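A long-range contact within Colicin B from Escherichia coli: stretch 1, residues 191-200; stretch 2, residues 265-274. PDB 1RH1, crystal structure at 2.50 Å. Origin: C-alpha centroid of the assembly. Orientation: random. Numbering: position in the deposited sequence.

Stretch 1 191-200: TVPVVDAVPV
Stretch 2, residues 265-274: NHDVIVRFPE

Two segments whose touching residues lie at least 73 apart in sequence join as neighbouring parallel strands, with a proline, Pro 193, opening the hydrogen-bond ladder and a second, Pro 273, following where it ends. Strands 191-196 and 266-271 run in the same direction, their axes inclined by 44° and approaching to 4.8 Å. The register pairs Val 194 with Ile 269, Val 195 with Val 270 and Asp 196 with Arg 271, at CA-CA distances of 4.9, 5.1 and 5.3 Å.

Hydrogen bonds alternate between the strands as parallel pairing requires. Ile 269 N donates to Pro 193 O (3.0 Å), Val 195 N to Ile 269 O (3.0 Å), Arg 271 N to Val 195 O (3.0 Å) and Ala 197 N to Arg 271 O (3.1 Å), all with N-H...O angles of 160-167°. Pro 193 (phi/psi -59/128) has no amide hydrogen but still serves as an acceptor. Backbone angles remain extended, with Val 195 at -121/166 and Ile 269 at -114/112.

Val 195 (chi1 m) and Val 270 (t) share one face; Val 195 CG2 lies 3.8 Å from Val 270 CG2 and 3.7 Å from CG2 of Val 268 (m). The opposite face carries Val 194 (t), Asp 196, Ile 269 (m, t) and Arg 271 (t, t, chi3 -140°). There the aliphatic part of the arginine packs, with its CD 4.1 Å from Val 194 CG1. Val 192 (t) places CG1 3.9 Å from Ile 269 CG1, while the C-gamma endo ring of Pro 193 puts CG 3.9 Å from Val 268 CG1.

Past the paired residues, Ala 197 points its CB toward stretch 2, 3.8 Å from Val 270 CG1 and 3.7 Å from CD1 of Phe 272 (chi1 m, chi2 -89°). Ala 197 O lies 3.2 Å from Pro 273 CG; lacking an amide hydrogen, Pro 273 cannot donate to that carbonyl and continue the ladder. Pro 199 CD and Pro 273 CG, 4.0 Å apart, extend this apolar contact.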

# COMPACT_ATOMS: atom_id res chain seq x y z
N THR A 191 12.82 -3.32 -1.87
CA THR A 191 14.07 -3.27 -1.13
C THR A 191 14.35 -4.57 -0.38
O THR A 191 13.40 -5.28 -0.07
CB THR A 191 13.92 -2.02 -0.25
OG1 THR A 191 15.14 -1.37 -0.51
CG2 THR A 191 13.72 -2.19 1.23
N VAL A 192 15.59 -4.96 -0.08
CA VAL A 192 15.93 -6.19 0.66
C VAL A 192 17.03 -5.97 1.70
O VAL A 192 18.04 -5.36 1.36
CB VAL A 192 16.36 -7.29 -0.36
CG1 VAL A 192 17.20 -8.42 0.24
CG2 VAL A 192 15.10 -7.97 -0.84
N PRO A 193 16.97 -6.42 2.95
CA PRO A 193 18.05 -6.29 3.94
C PRO A 193 19.41 -6.90 3.65
O PRO A 193 19.47 -8.08 3.29
CB PRO A 193 17.48 -6.85 5.21
CG PRO A 193 16.40 -7.77 4.71
CD PRO A 193 15.78 -6.97 3.57
N VAL A 194 20.49 -6.11 3.78
CA VAL A 194 21.84 -6.66 3.68
C VAL A 194 22.24 -7.23 5.05
O VAL A 194 22.08 -6.57 6.09
CB VAL A 194 22.79 -5.54 3.22
CG1 VAL A 194 24.25 -5.98 3.17
CG2 VAL A 194 22.38 -5.15 1.83
N VAL A 195 22.68 -8.51 5.09
CA VAL A 195 23.15 -9.14 6.32
C VAL A 195 24.57 -9.58 6.09
O VAL A 195 25.04 -9.72 4.94
CB VAL A 195 22.36 -10.42 6.78
CG1 VAL A 195 20.91 -10.07 7.01
CG2 VAL A 195 22.49 -11.54 5.76
N ASP A 196 25.20 -9.90 7.22
CA ASP A 196 26.62 -10.23 7.25
C ASP A 196 27.07 -11.65 7.57
O ASP A 196 26.82 -12.16 8.66
CB ASP A 196 27.33 -9.31 8.21
CG ASP A 196 28.59 -8.77 7.57
OD1 ASP A 196 28.53 -7.65 7.05
OD2 ASP A 196 29.60 -9.48 7.56
N ALA A 197 27.77 -12.24 6.60
CA ALA A 197 28.41 -13.53 6.78
C ALA A 197 29.73 -13.28 7.50
O ALA A 197 30.54 -12.41 7.18
CB ALA A 197 28.68 -14.17 5.43
N VAL A 198 29.86 -14.05 8.57
CA VAL A 198 30.99 -14.05 9.50
C VAL A 198 31.74 -15.39 9.47
O VAL A 198 31.09 -16.43 9.45
CB VAL A 198 30.39 -13.74 10.87
CG1 VAL A 198 31.40 -13.97 11.99
CG2 VAL A 198 29.96 -12.28 10.88
N PRO A 199 33.08 -15.48 9.48
CA PRO A 199 33.81 -16.75 9.48
C PRO A 199 33.50 -17.60 10.71
O PRO A 199 33.35 -17.09 11.82
CB PRO A 199 35.26 -16.31 9.37
CG PRO A 199 35.27 -15.00 10.11
CD PRO A 199 34.01 -14.36 9.58
N VAL A 200 33.34 -18.91 10.50
CA VAL A 200 33.00 -19.80 11.61
C VAL A 200 34.27 -20.42 12.15
O VAL A 200 35.05 -20.97 11.37
CB VAL A 200 32.01 -20.91 11.12
CG1 VAL A 200 31.67 -21.86 12.24
CG2 VAL A 200 30.69 -20.29 10.68
N ASN A 265 9.03 -16.17 7.35
CA ASN A 265 9.65 -16.06 6.03
C ASN A 265 10.55 -14.82 5.85
O ASN A 265 10.20 -13.70 6.25
CB ASN A 265 8.56 -16.05 4.96
CG ASN A 265 7.81 -17.35 4.76
OD1 ASN A 265 6.80 -17.45 4.05
ND2 ASN A 265 8.30 -18.40 5.39
N HIS A 266 11.71 -15.01 5.20
CA HIS A 266 12.68 -13.95 4.98
C HIS A 266 13.53 -14.21 3.77
O HIS A 266 13.75 -15.34 3.37
CB HIS A 266 13.61 -13.81 6.19
CG HIS A 266 13.91 -12.38 6.59
ND1 HIS A 266 15.11 -11.88 6.87
CD2 HIS A 266 12.99 -11.35 6.73
CE1 HIS A 266 14.92 -10.60 7.17
NE2 HIS A 266 13.65 -10.27 7.09
N ASP A 267 13.96 -13.09 3.17
CA ASP A 267 14.95 -13.06 2.08
C ASP A 267 15.95 -11.95 2.37
O ASP A 267 15.58 -10.87 2.83
CB ASP A 267 14.32 -12.78 0.70
CG ASP A 267 13.42 -11.56 0.50
OD1 ASP A 267 13.10 -11.24 -0.65
OD2 ASP A 267 13.01 -10.93 1.49
N VAL A 268 17.24 -12.23 2.20
CA VAL A 268 18.26 -11.24 2.51
C VAL A 268 19.38 -11.32 1.49
O VAL A 268 19.43 -12.24 0.69
CB VAL A 268 18.89 -11.45 3.92
CG1 VAL A 268 17.85 -11.36 5.02
CG2 VAL A 268 19.52 -12.82 3.99
N ILE A 269 20.30 -10.36 1.51
CA ILE A 269 21.45 -10.47 0.65
C ILE A 269 22.60 -10.62 1.61
O ILE A 269 22.94 -9.76 2.41
CB ILE A 269 21.59 -9.20 -0.23
CG1 ILE A 269 20.60 -9.31 -1.38
CG2 ILE A 269 22.98 -9.08 -0.80
CD1 ILE A 269 20.65 -8.10 -2.31
N VAL A 270 23.14 -11.83 1.54
CA VAL A 270 24.25 -12.22 2.38
C VAL A 270 25.50 -11.72 1.69
O VAL A 270 25.79 -12.08 0.55
CB VAL A 270 24.31 -13.74 2.52
CG1 VAL A 270 25.50 -14.07 3.39
CG2 VAL A 270 23.07 -14.30 3.18
N ARG A 271 26.19 -10.86 2.43
CA ARG A 271 27.46 -10.24 2.03
C ARG A 271 28.66 -10.94 2.72
O ARG A 271 28.75 -10.96 3.94
CB ARG A 271 27.34 -8.78 2.41
CG ARG A 271 28.57 -7.92 2.25
CD ARG A 271 28.27 -6.53 2.75
NE ARG A 271 28.91 -5.63 1.83
CZ ARG A 271 29.20 -4.37 2.15
NH1 ARG A 271 28.89 -3.87 3.36
NH2 ARG A 271 29.79 -3.59 1.23
N PHE A 272 29.60 -11.52 1.98
CA PHE A 272 30.70 -12.24 2.60
C PHE A 272 31.86 -11.36 3.11
O PHE A 272 31.83 -10.15 2.86
CB PHE A 272 31.15 -13.27 1.59
CG PHE A 272 30.11 -14.36 1.49
CD1 PHE A 272 30.18 -15.47 2.33
CD2 PHE A 272 29.06 -14.27 0.56
CE1 PHE A 272 29.21 -16.47 2.25
CE2 PHE A 272 28.10 -15.27 0.48
CZ PHE A 272 28.17 -16.37 1.33
N PRO A 273 32.87 -11.83 3.87
CA PRO A 273 33.85 -10.98 4.52
C PRO A 273 34.86 -10.29 3.64
O PRO A 273 35.11 -10.64 2.48
CB PRO A 273 34.51 -11.89 5.54
CG PRO A 273 33.44 -12.86 5.90
CD PRO A 273 32.91 -13.14 4.52
N GLU A 274 35.43 -9.31 4.36
CA GLU A 274 36.56 -8.44 4.02
C GLU A 274 37.32 -8.73 2.74
O GLU A 274 37.27 -7.91 1.84
CB GLU A 274 37.64 -8.39 5.17
CG GLU A 274 38.39 -9.67 5.62
CD GLU A 274 39.79 -9.46 6.21
OE1 GLU A 274 39.89 -9.22 7.42
OE2 GLU A 274 40.79 -9.55 5.47